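Side-chain contacts in putative TetR-family transcriptional regulator (PDB 2HXO), which probably binds DNA through an N-terminal helix-turn-helix and regulates transcription, as members of the TetR family generally do: residues A[66-71]-A[110-115]; A[114-119]-A[123-128]; A[134-139]-A[144-149]; A[151-156]-A[223-228]. All coordinates share one frame; numbering follows the deposited sequence.

Interaction 1: A[66-71]-A[110-115]; sequences AATDAV and TQLATQ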
loop_
_atom_site.group_PDB
_atom_site.type_symbol
_atom_site.label_atom_id
_atom_site.label_comp_id
_atom_site.label_asym_id
_atom_site.label_seq_id
_atom_site.Cartn_x
_atom_site.Cartn_y
_atom_site.Cartn_z
ATOM N N ALA A 66 2.571 19.701 -5.880
ATOM C CA ALA A 66 3.144 20.700 -4.996
ATOM C C ALA A 66 2.512 20.615 -3.614
ATOM O O ALA A 66 3.171 20.877 -2.606
ATOM C CB ALA A 66 2.939 22.093 -5.578
ATOM N N ALA A 67 1.229 20.260 -3.570
ATOM C CA ALA A 67 0.500 20.141 -2.307
ATOM C C ALA A 67 0.997 18.914 -1.544
ATOM O O ALA A 67 1.239 18.967 -0.340
ATOM C CB ALA A 67 -0.993 20.019 -2.581
ATOM N N THR A 68 1.146 17.811 -2.263
ATOM C CA THR A 68 1.641 16.577 -1.681
ATOM C C THR A 68 3.054 16.807 -1.119
ATOM O O THR A 68 3.351 16.431 0.015
ATOM C CB THR A 68 1.680 15.474 -2.747
ATOM O OG1 THR A 68 0.347 15.244 -3.213
ATOM C CG2 THR A 68 2.262 14.175 -2.175
ATOM N N ASP A 69 3.898 17.456 -1.917
ATOM C CA ASP A 69 5.280 17.750 -1.551
ATOM C C ASP A 69 5.373 18.636 -0.312
ATOM O O ASP A 69 6.173 18.378 0.589
ATOM C CB ASP A 69 5.983 18.431 -2.731
ATOM C CG ASP A 69 7.469 18.676 -2.490
ATOM O OD1 ASP A 69 8.283 17.789 -2.812
ATOM O OD2 ASP A 69 7.829 19.758 -1.982
ATOM N N ALA A 70 4.558 19.683 -0.265
ATOM C CA ALA A 70 4.579 20.606 0.866
ATOM C C ALA A 70 4.204 19.905 2.170
ATOM O O ALA A 70 4.853 20.086 3.200
ATOM C CB ALA A 70 3.631 21.770 0.604
ATOM N N VAL A 71 3.145 19.113 2.124
ATOM C CA VAL A 71 2.684 18.386 3.295
ATOM C C VAL A 71 3.717 17.357 3.770
ATOM O O VAL A 71 3.982 17.238 4.962
ATOM C CB VAL A 71 1.341 17.678 2.993
ATOM C CG1 VAL A 71 1.164 16.464 3.896
ATOM C CG2 VAL A 71 0.197 18.662 3.196
ATOM N N THR A 110 -3.490 8.682 -1.793
ATOM C CA THR A 110 -3.791 8.509 -3.205
ATOM C C THR A 110 -2.794 9.267 -4.077
ATOM O O THR A 110 -2.365 8.771 -5.119
ATOM C CB THR A 110 -5.221 9.009 -3.536
ATOM O OG1 THR A 110 -6.177 8.249 -2.784
ATOM C CG2 THR A 110 -5.519 8.846 -5.027
ATOM N N GLN A 111 -2.425 10.471 -3.647
ATOM C CA GLN A 111 -1.491 11.281 -4.411
ATOM C C GLN A 111 -0.102 10.667 -4.471
ATOM O O GLN A 111 0.595 10.807 -5.477
ATOM C CB GLN A 111 -1.423 12.697 -3.839
ATOM C CG GLN A 111 -2.656 13.518 -4.160
ATOM C CD GLN A 111 -3.012 13.434 -5.629
ATOM O OE1 GLN A 111 -2.170 13.676 -6.492
ATOM N NE2 GLN A 111 -4.264 13.085 -5.922
ATOM N N LEU A 112 0.297 9.983 -3.401
ATOM C CA LEU A 112 1.604 9.336 -3.363
ATOM C C LEU A 112 1.663 8.175 -4.359
ATOM O O LEU A 112 2.684 7.955 -5.015
ATOM C CB LEU A 112 1.903 8.831 -1.954
ATOM C CG LEU A 112 2.139 9.886 -0.873
ATOM C CD1 LEU A 112 2.229 9.200 0.482
ATOM C CD2 LEU A 112 3.414 10.667 -1.166
ATOM N N ALA A 113 0.565 7.438 -4.479
ATOM C CA ALA A 113 0.510 6.319 -5.416
ATOM C C ALA A 113 0.619 6.835 -6.848
ATOM O O ALA A 113 1.313 6.254 -7.681
ATOM C CB ALA A 113 -0.793 5.548 -5.238
ATOM N N THR A 114 -0.082 7.927 -7.130
ATOM C CA THR A 114 -0.061 8.528 -8.456
ATOM C C THR A 114 1.294 9.171 -8.701
ATOM O O THR A 114 1.784 9.203 -9.826
ATOM C CB THR A 114 -1.165 9.596 -8.598
ATOM O OG1 THR A 114 -1.074 10.526 -7.516
ATOM C CG2 THR A 114 -2.536 8.938 -8.583
ATOM N N GLN A 115 1.900 9.663 -7.629
ATOM C CA GLN A 115 3.199 10.309 -7.702
ATOM C C GLN A 115 4.272 9.305 -8.109
ATOM O O GLN A 115 5.184 9.637 -8.865
ATOM C CB GLN A 115 3.546 10.912 -6.344
ATOM C CG GLN A 115 4.584 12.005 -6.386
ATOM C CD GLN A 115 4.048 13.311 -6.939
ATOM O OE1 GLN A 115 4.815 13.940 -7.820
ATOM N NE2 GLN A 115 2.963 13.756 -6.568
#
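A small, buried packing contact, carried by Thr68 against Gln111, Leu112 and Gln115, joins helix 60-76 to helix 107-118 where the segment that follows the predicted helix-turn-helix meets the C-terminal domain, which in TetR-family relatives commonly binds ligands. The two segments cross steeply, their axes 10.2 Å apart with 113° between the N-to-C directions, and within 66-71 Thr68 does the touching. Thr68 presents its two branches to different partners. Its hydroxyl OG1 lies 3.2 Å from Gln111 CB and also close to CG of that side chain, so it meets the aliphatic root of the glutamine rather than its amide. This hydroxyl is bonded within its own helix, to the carbonyl of Leu64, so it has a polar partner although it lies against carbon here. A chi1 of -62° puts the hydroxyl beside the backbone N and the methyl CG2 anti to it, 3.8 Å from Leu112 CD2. Gln115 approaches more loosely, its NE2 4.4 Å from Thr68 CB. On the far helix, Gln111 O takes two donors from one face of its carbonyl plane: Gln115 N at 2.8 Å and, well above the plane, Thr114 OG1 at 2.6 Å. Around the contact, Thr68 also touches Trp107 and Leu108, Ala67 and Ala70 pack on helix 18-31, and Ala113 meets Gln163 of the second subunit.

Interaction 2: A[114-119]-A[123-128]; sequences TQLSRT and TVAPRI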
loop_
_atom_site.group_PDB
_atom_site.type_symbol
_atom_site.label_atom_id
_atom_site.label_comp_id
_atom_site.label_asym_id
_atom_site.label_seq_id
_atom_site.Cartn_x
_atom_site.Cartn_y
_atom_site.Cartn_z
ATOM N N THR A 114 -0.082 7.927 -7.130
ATOM C CA THR A 114 -0.061 8.528 -8.456
ATOM C C THR A 114 1.294 9.171 -8.701
ATOM O O THR A 114 1.784 9.203 -9.826
ATOM C CB THR A 114 -1.165 9.596 -8.598
ATOM O OG1 THR A 114 -1.074 10.526 -7.516
ATOM C CG2 THR A 114 -2.536 8.938 -8.583
ATOM N N GLN A 115 1.900 9.663 -7.629
ATOM C CA GLN A 115 3.199 10.309 -7.702
ATOM C C GLN A 115 4.272 9.305 -8.109
ATOM O O GLN A 115 5.184 9.637 -8.865
ATOM C CB GLN A 115 3.546 10.912 -6.344
ATOM C CG GLN A 115 4.584 12.005 -6.386
ATOM C CD GLN A 115 4.048 13.311 -6.939
ATOM O OE1 GLN A 115 4.815 13.940 -7.820
ATOM N NE2 GLN A 115 2.963 13.756 -6.568
ATOM N N LEU A 116 4.154 8.074 -7.617
ATOM C CA LEU A 116 5.134 7.034 -7.923
ATOM C C LEU A 116 4.759 6.182 -9.130
ATOM O O LEU A 116 5.517 5.298 -9.529
ATOM C CB LEU A 116 5.327 6.113 -6.719
ATOM C CG LEU A 116 5.404 6.754 -5.334
ATOM C CD1 LEU A 116 5.754 5.690 -4.318
ATOM C CD2 LEU A 116 6.428 7.866 -5.319
ATOM N N SER A 117 3.601 6.444 -9.719
ATOM C CA SER A 117 3.157 5.663 -10.865
ATOM C C SER A 117 3.130 6.419 -12.188
ATOM O O SER A 117 3.395 5.835 -13.242
ATOM C CB SER A 117 1.762 5.100 -10.594
ATOM O OG SER A 117 1.768 4.282 -9.438
ATOM N N ARG A 118 2.812 7.711 -12.143
ATOM C CA ARG A 118 2.721 8.486 -13.375
ATOM C C ARG A 118 3.443 9.821 -13.345
ATOM O O ARG A 118 3.338 10.596 -14.297
ATOM C CB ARG A 118 1.249 8.742 -13.723
ATOM C CG ARG A 118 0.294 7.611 -13.355
ATOM C CD ARG A 118 -1.059 7.797 -14.037
ATOM N NE ARG A 118 -1.525 9.180 -13.959
ATOM C CZ ARG A 118 -1.827 9.807 -12.826
ATOM N NH1 ARG A 118 -1.719 9.174 -11.664
ATOM N NH2 ARG A 118 -2.227 11.074 -12.855
ATOM N N THR A 119 4.172 10.097 -12.267
ATOM C CA THR A 119 4.873 11.371 -12.150
ATOM C C THR A 119 6.389 11.218 -12.130
ATOM O O THR A 119 7.028 11.421 -11.095
ATOM C CB THR A 119 4.447 12.109 -10.878
ATOM O OG1 THR A 119 3.025 12.034 -10.744
ATOM C CG2 THR A 119 4.867 13.568 -10.945
ATOM N N THR A 123 8.696 15.552 -7.348
ATOM C CA THR A 123 9.727 15.902 -6.389
ATOM C C THR A 123 9.598 15.199 -5.045
ATOM O O THR A 123 10.551 15.164 -4.277
ATOM C CB THR A 123 9.724 17.401 -6.122
ATOM O OG1 THR A 123 8.522 17.747 -5.428
ATOM C CG2 THR A 123 9.791 18.171 -7.435
ATOM N N VAL A 124 8.430 14.642 -4.749
ATOM C CA VAL A 124 8.261 13.998 -3.460
ATOM C C VAL A 124 8.989 12.660 -3.383
ATOM O O VAL A 124 9.648 12.366 -2.387
ATOM C CB VAL A 124 6.767 13.790 -3.111
ATOM C CG1 VAL A 124 6.179 12.714 -3.965
ATOM C CG2 VAL A 124 6.625 13.410 -1.636
ATOM N N ALA A 125 8.889 11.864 -4.444
ATOM C CA ALA A 125 9.526 10.558 -4.471
ATOM C C ALA A 125 11.022 10.630 -4.170
ATOM O O ALA A 125 11.493 10.031 -3.201
ATOM C CB ALA A 125 9.289 9.886 -5.811
ATOM N N PRO A 126 11.793 11.371 -4.989
ATOM C CA PRO A 126 13.238 11.474 -4.749
ATOM C C PRO A 126 13.620 12.007 -3.368
ATOM O O PRO A 126 14.658 11.643 -2.825
ATOM C CB PRO A 126 13.721 12.372 -5.898
ATOM C CG PRO A 126 12.505 13.168 -6.248
ATOM C CD PRO A 126 11.408 12.151 -6.178
ATOM N N ARG A 127 12.789 12.864 -2.794
ATOM C CA ARG A 127 13.095 13.393 -1.465
ATOM C C ARG A 127 12.904 12.331 -0.363
ATOM O O ARG A 127 13.674 12.276 0.594
ATOM C CB ARG A 127 12.248 14.639 -1.199
ATOM C CG ARG A 127 12.754 15.823 -1.999
ATOM C CD ARG A 127 11.816 17.013 -2.001
ATOM N NE ARG A 127 12.492 18.174 -2.569
ATOM C CZ ARG A 127 11.877 19.235 -3.089
ATOM N NH1 ARG A 127 10.552 19.296 -3.118
ATOM N NH2 ARG A 127 12.596 20.228 -3.599
ATOM N N ILE A 128 11.891 11.485 -0.516
ATOM C CA ILE A 128 11.641 10.421 0.448
ATOM C C ILE A 128 12.771 9.426 0.286
ATOM O O ILE A 128 13.350 8.954 1.256
ATOM C CB ILE A 128 10.326 9.651 0.175
ATOM C CG1 ILE A 128 9.141 10.603 0.159
ATOM C CG2 ILE A 128 10.143 8.580 1.232
ATOM C CD1 ILE A 128 9.045 11.449 1.402
HETATM O O HOH W 1 7.568 12.239 -7.012
HETATM O O HOH W 2 5.853 17.240 -7.783
#
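Leu116 lays its CD2 methyl over Ala125, 3.5 Å from Ala125 CB, in the apolar part of this contact. Its CG stands beside the backbone N and anti to the carbonyl carbon (chi1 -42°), which swings the branch across to the alanine although the CB bond itself does not aim there. Gln115 crosses Val124 at a slant, but the model brings these two chains too close for their spacing to be trusted. The glutamine's polar end works through water: one molecule accepts a hydrogen bond from Ala125 N at 2.9 Å and gives a weak one of 3.3 Å to Gln115 OE1. A second water links the same OE1 to Thr123 N, weakly at both ends. Helices 107-118 and 124-138 are consecutive helices of the all-helical C-terminal domain, joined by a short connection, and the waters meet the N-H groups of Thr123 and Ala125, where the chain leaves that connection. On the other helix, Thr114 O receives Arg118 N at 2.9 Å and Thr119 OG1 at 3.2 Å from opposite faces of its plane. Val124 also packs on Val72 of helix 60-76, while Leu116 touches Leu158 and, across the dimer, Gln163 of the second subunit.

Interaction 3: A[134-139]-A[144-149]; sequences RQVQAM and AHWFTA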
loop_
_atom_site.group_PDB
_atom_site.type_symbol
_atom_site.label_atom_id
_atom_site.label_comp_id
_atom_site.label_asym_id
_atom_site.label_seq_id
_atom_site.Cartn_x
_atom_site.Cartn_y
_atom_site.Cartn_z
ATOM N N ARG A 134 20.066 7.564 2.683
ATOM C CA ARG A 134 21.200 7.969 3.511
ATOM C C ARG A 134 21.306 7.115 4.766
ATOM O O ARG A 134 22.407 6.820 5.225
ATOM C CB ARG A 134 21.084 9.448 3.913
ATOM C CG ARG A 134 21.264 10.429 2.756
ATOM C CD ARG A 134 21.271 11.869 3.245
ATOM N NE ARG A 134 21.218 12.818 2.137
ATOM C CZ ARG A 134 21.271 14.137 2.288
ATOM N NH1 ARG A 134 21.387 14.664 3.507
ATOM N NH2 ARG A 134 21.193 14.934 1.223
ATOM N N GLN A 135 20.162 6.723 5.319
ATOM C CA GLN A 135 20.146 5.897 6.512
ATOM C C GLN A 135 20.560 4.465 6.170
ATOM O O GLN A 135 21.246 3.812 6.947
ATOM C CB GLN A 135 18.759 5.945 7.156
ATOM C CG GLN A 135 18.314 7.385 7.524
ATOM C CD GLN A 135 19.396 8.178 8.282
ATOM O OE1 GLN A 135 20.104 7.641 9.131
ATOM N NE2 GLN A 135 19.514 9.455 7.971
ATOM N N VAL A 136 20.159 3.994 4.996
ATOM C CA VAL A 136 20.512 2.661 4.528
ATOM C C VAL A 136 22.027 2.595 4.359
ATOM O O VAL A 136 22.664 1.616 4.737
ATOM C CB VAL A 136 19.807 2.347 3.183
ATOM C CG1 VAL A 136 20.462 1.176 2.500
ATOM C CG2 VAL A 136 18.335 2.051 3.440
ATOM N N GLN A 137 22.607 3.639 3.791
ATOM C CA GLN A 137 24.058 3.681 3.626
ATOM C C GLN A 137 24.722 3.718 5.010
ATOM O O GLN A 137 25.700 3.023 5.253
ATOM C CB GLN A 137 24.490 4.925 2.844
ATOM C CG GLN A 137 23.843 5.092 1.493
ATOM C CD GLN A 137 24.379 6.302 0.747
ATOM O OE1 GLN A 137 24.229 7.437 1.189
ATOM N NE2 GLN A 137 25.022 6.057 -0.393
ATOM N N ALA A 138 24.182 4.516 5.923
ATOM C CA ALA A 138 24.765 4.602 7.264
ATOM C C ALA A 138 24.708 3.235 7.959
ATOM O O ALA A 138 25.513 2.939 8.838
ATOM C CB ALA A 138 24.026 5.655 8.095
HETATM N N MSE A 139 23.755 2.404 7.556
HETATM C CA MSE A 139 23.604 1.081 8.145
HETATM C C MSE A 139 24.615 0.070 7.592
HETATM O O MSE A 139 24.616 -1.100 7.974
HETATM C CB MSE A 139 22.181 0.573 7.925
HETATM C CG MSE A 139 21.175 1.205 8.846
HETATM SE SE MSE A 139 19.336 0.896 8.382
HETATM C CE MSE A 139 19.221 -0.961 8.799
ATOM N N ALA A 144 25.135 -2.462 -3.758
ATOM C CA ALA A 144 24.269 -3.233 -4.651
ATOM C C ALA A 144 22.847 -3.369 -4.109
ATOM O O ALA A 144 21.922 -3.706 -4.853
ATOM C CB ALA A 144 24.866 -4.618 -4.919
ATOM N N HIS A 145 22.650 -3.084 -2.825
ATOM C CA HIS A 145 21.314 -3.194 -2.255
ATOM C C HIS A 145 20.694 -1.876 -1.812
ATOM O O HIS A 145 19.600 -1.871 -1.243
ATOM C CB HIS A 145 21.334 -4.165 -1.082
ATOM C CG HIS A 145 21.811 -5.534 -1.446
ATOM N ND1 HIS A 145 21.091 -6.381 -2.265
ATOM C CD2 HIS A 145 22.942 -6.200 -1.113
ATOM C CE1 HIS A 145 21.761 -7.510 -2.418
ATOM N NE2 HIS A 145 22.887 -7.426 -1.730
ATOM N N TRP A 146 21.367 -0.760 -2.083
ATOM C CA TRP A 146 20.841 0.548 -1.661
ATOM C C TRP A 146 19.429 0.825 -2.158
ATOM O O TRP A 146 18.577 1.303 -1.399
ATOM C CB TRP A 146 21.735 1.701 -2.131
ATOM C CG TRP A 146 23.066 1.803 -1.462
ATOM C CD1 TRP A 146 23.516 1.066 -0.405
ATOM C CD2 TRP A 146 24.156 2.646 -1.859
ATOM N NE1 TRP A 146 24.833 1.385 -0.127
ATOM C CE2 TRP A 146 25.249 2.352 -1.005
ATOM C CE3 TRP A 146 24.318 3.620 -2.858
ATOM C CZ2 TRP A 146 26.492 2.993 -1.121
ATOM C CZ3 TRP A 146 25.565 4.266 -2.979
ATOM C CH2 TRP A 146 26.633 3.945 -2.113
ATOM N N PHE A 147 19.173 0.529 -3.431
ATOM C CA PHE A 147 17.853 0.781 -3.986
ATOM C C PHE A 147 16.839 -0.232 -3.496
ATOM O O PHE A 147 15.694 0.113 -3.188
ATOM C CB PHE A 147 17.880 0.770 -5.514
ATOM C CG PHE A 147 16.614 1.308 -6.129
ATOM C CD1 PHE A 147 16.164 2.595 -5.805
ATOM C CD2 PHE A 147 15.851 0.528 -6.993
ATOM C CE1 PHE A 147 14.959 3.103 -6.335
ATOM C CE2 PHE A 147 14.647 1.018 -7.532
ATOM C CZ PHE A 147 14.199 2.313 -7.198
ATOM N N THR A 148 17.265 -1.487 -3.421
ATOM C CA THR A 148 16.387 -2.548 -2.963
ATOM C C THR A 148 15.903 -2.258 -1.540
ATOM O O THR A 148 14.698 -2.261 -1.262
ATOM C CB THR A 148 17.113 -3.918 -2.996
ATOM O OG1 THR A 148 17.567 -4.186 -4.322
ATOM C CG2 THR A 148 16.179 -5.029 -2.581
ATOM N N ALA A 149 16.850 -1.997 -0.642
ATOM C CA ALA A 149 16.520 -1.714 0.746
ATOM C C ALA A 149 15.620 -0.486 0.865
ATOM O O ALA A 149 14.620 -0.494 1.581
ATOM C CB ALA A 149 17.791 -1.516 1.542
#
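Val136 faces the start of the next helix and meets it with both methyls. CG1, anti to the backbone N (chi1 163°), lies 3.9 Å from Ala149 CB, and CG2 is only slightly farther from the same methyl. CG1 also approaches Trp146 CD1 obliquely, at 4.2 Å. One residue on, Gln137, extended beyond its CG, crosses the indole of Trp146 obliquely and touches it at two levels. Its CG stands over the face of the five-membered ring, 4.1 Å from the centroid and 14° off the normal, a CH-pi contact. Farther out, NE2 lies 3.1 Å above the indole plane toward the rim, with Trp146 CH2 and CZ3 each 3.2 Å away, and the amide plane is perpendicular to the ring. The indole's own NE1 is bonded to the carbonyl of Val141, in the turn between helices 124-138 and 146-166, which helps fix the ring's rotation. Were Trp146 replaced by alanine, the Gln137 side chain would probably lose the surface it lies on and the Val141 carbonyl this donor. The second subunit also reaches this helical hairpin, its Phe201 packing on Trp146. The contact thus mixes plain methyl packing with an amide over an aromatic face, so a polar side chain can cover the partly exposed indole with no hydrogen bond passing between the segments.

Interaction 4: A[151-156]-A[223-228]; sequences SALMHY and TLVLTG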
loop_
_atom_site.group_PDB
_atom_site.type_symbol
_atom_site.label_atom_id
_atom_site.label_comp_id
_atom_site.label_asym_id
_atom_site.label_seq_id
_atom_site.Cartn_x
_atom_site.Cartn_y
_atom_site.Cartn_z
ATOM N N SER A 151 13.635 0.912 -1.460
ATOM C CA SER A 151 12.334 0.664 -2.081
ATOM C C SER A 151 11.457 -0.184 -1.195
ATOM O O SER A 151 10.244 0.016 -1.156
ATOM C CB SER A 151 12.497 -0.042 -3.429
ATOM O OG SER A 151 13.068 0.822 -4.395
ATOM N N ALA A 152 12.063 -1.145 -0.495
ATOM C CA ALA A 152 11.304 -2.006 0.402
ATOM C C ALA A 152 10.702 -1.171 1.529
ATOM O O ALA A 152 9.518 -1.318 1.849
ATOM C CB ALA A 152 12.192 -3.113 0.983
ATOM N N LEU A 153 11.511 -0.302 2.133
ATOM C CA LEU A 153 11.000 0.552 3.211
ATOM C C LEU A 153 9.818 1.357 2.666
ATOM O O LEU A 153 8.739 1.387 3.258
ATOM C CB LEU A 153 12.100 1.489 3.715
ATOM C CG LEU A 153 13.133 0.752 4.564
ATOM C CD1 LEU A 153 14.412 1.570 4.684
ATOM C CD2 LEU A 153 12.512 0.428 5.918
HETATM N N MSE A 154 10.022 1.976 1.508
HETATM C CA MSE A 154 8.974 2.760 0.870
HETATM C C MSE A 154 7.682 1.970 0.639
HETATM O O MSE A 154 6.591 2.405 1.019
HETATM C CB MSE A 154 9.468 3.286 -0.463
HETATM C CG MSE A 154 8.382 3.945 -1.250
HETATM SE SE MSE A 154 7.943 5.619 -0.434
HETATM C CE MSE A 154 9.288 6.667 -1.360
ATOM N N HIS A 155 7.795 0.814 -0.002
ATOM C CA HIS A 155 6.616 0.006 -0.277
ATOM C C HIS A 155 5.920 -0.383 1.017
ATOM O O HIS A 155 4.688 -0.457 1.081
ATOM C CB HIS A 155 6.976 -1.276 -1.044
ATOM C CG HIS A 155 7.265 -1.066 -2.497
ATOM N ND1 HIS A 155 8.106 -1.711 -3.339
ATOM C CD2 HIS A 155 6.601 -0.133 -3.265
ATOM C CE1 HIS A 155 7.933 -1.164 -4.586
ATOM N NE2 HIS A 155 7.020 -0.213 -4.515
ATOM N N TYR A 156 6.701 -0.677 2.048
ATOM C CA TYR A 156 6.096 -1.039 3.318
ATOM C C TYR A 156 5.315 0.154 3.861
ATOM O O TYR A 156 4.167 0.024 4.283
ATOM C CB TYR A 156 7.136 -1.449 4.353
ATOM C CG TYR A 156 6.482 -1.606 5.694
ATOM C CD1 TYR A 156 5.771 -2.762 6.012
ATOM C CD2 TYR A 156 6.457 -0.539 6.602
ATOM C CE1 TYR A 156 5.041 -2.854 7.201
ATOM C CE2 TYR A 156 5.730 -0.617 7.785
ATOM C CZ TYR A 156 5.030 -1.772 8.081
ATOM O OH TYR A 156 4.352 -1.855 9.273
ATOM N N THR A 223 10.285 -1.690 11.820
ATOM C CA THR A 223 11.430 -2.221 12.576
ATOM C C THR A 223 11.819 -3.619 12.072
ATOM O O THR A 223 13.008 -3.969 11.989
ATOM C CB THR A 223 11.100 -2.226 14.084
ATOM O OG1 THR A 223 10.921 -0.863 14.507
ATOM C CG2 THR A 223 12.208 -2.867 14.898
ATOM N N LEU A 224 10.808 -4.407 11.728
ATOM C CA LEU A 224 11.008 -5.750 11.181
ATOM C C LEU A 224 11.767 -5.641 9.842
ATOM O O LEU A 224 12.707 -6.386 9.585
ATOM C CB LEU A 224 9.645 -6.401 10.944
ATOM C CG LEU A 224 9.336 -7.778 11.515
ATOM C CD1 LEU A 224 10.115 -8.040 12.792
ATOM C CD2 LEU A 224 7.831 -7.859 11.741
ATOM N N VAL A 225 11.366 -4.698 8.996
ATOM C CA VAL A 225 12.052 -4.511 7.724
ATOM C C VAL A 225 13.484 -4.038 7.983
ATOM O O VAL A 225 14.427 -4.531 7.361
ATOM C CB VAL A 225 11.329 -3.471 6.819
ATOM C CG1 VAL A 225 12.070 -3.341 5.485
ATOM C CG2 VAL A 225 9.887 -3.911 6.565
ATOM N N LEU A 226 13.644 -3.074 8.893
ATOM C CA LEU A 226 14.973 -2.543 9.233
ATOM C C LEU A 226 15.895 -3.643 9.751
ATOM O O LEU A 226 17.070 -3.641 9.465
ATOM C CB LEU A 226 14.857 -1.410 10.267
ATOM C CG LEU A 226 14.243 -0.114 9.732
ATOM C CD1 LEU A 226 13.843 0.798 10.896
ATOM C CD2 LEU A 226 15.234 0.569 8.790
ATOM N N THR A 227 15.354 -4.597 10.497
ATOM C CA THR A 227 16.166 -5.708 11.004
ATOM C C THR A 227 16.656 -6.567 9.839
ATOM O O THR A 227 17.800 -7.046 9.837
ATOM C CB THR A 227 15.356 -6.573 11.970
ATOM O OG1 THR A 227 14.999 -5.782 13.115
ATOM C CG2 THR A 227 16.162 -7.787 12.430
ATOM N N GLY A 228 15.788 -6.762 8.846
ATOM C CA GLY A 228 16.180 -7.533 7.679
ATOM C C GLY A 228 17.245 -6.770 6.913
ATOM O O GLY A 228 18.219 -7.344 6.440
#
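Helices 146-166 and 214-230 run nearly antiparallel here, the axes of segments 151-156 and 223-228 lying 10.3 Å apart with 168° between their directions, and Leu153 and Val225 are the residues whose CA atoms come nearest across the gap. Val225 points at the opposite helix and divides its two methyls between two partners. CG1, placed anti to the backbone N (chi1 -179°), packs 3.8 Å from Leu153 CD2. CG2 approaches the Tyr156 ring obliquely, 4.2 Å from Tyr156 CG. Leu153 CD2 is shared, since it also meets the CD2 methyl of Leu226 at 4.0 Å, where the two leucine side chains run roughly at right angles. The Tyr156 ring thus borders the apolar cluster on one flank while its hydroxyl leaves it for the carbonyl of Phe218, about two turns before Val225 on helix 214-230, adding a polar tie between the same two helices. Leu153 and Leu226 both touch Val91 of helix 87-104, which brings a third helix to the cluster. Ala152 packs on Leu224 of the second subunit, consistent with the helix pair that each TetR-family subunit typically gives to a four-helix dimer interface. With methyl groups and one ring making up every contact between these segments, cohesion comes from burial and shape, and the polar end of the tyrosine, though buried, is satisfied by a backbone carbonyl.

In the fold
Interactions 1, 2 and 4 are buried, whereas interaction 3, near the tip of a helical hairpin, is only partly so. Interactions 1 and 2 share helix 107-118, with centres about 7 Å apart, and Asp69 joins them: it forms a salt bridge with Arg127 and probably a hydrogen bond with Thr123. Interaction 2 is the one with bridging waters. Interactions 3 and 4 both use helix 146-166 and meet through Val136 on Leu153 and Met139 on Leu226, yet the amide-on-indole chemistry of the former gives way to purely apolar packing in the latter. Ile128 packs on Met154, connecting interaction 2 to interaction 4.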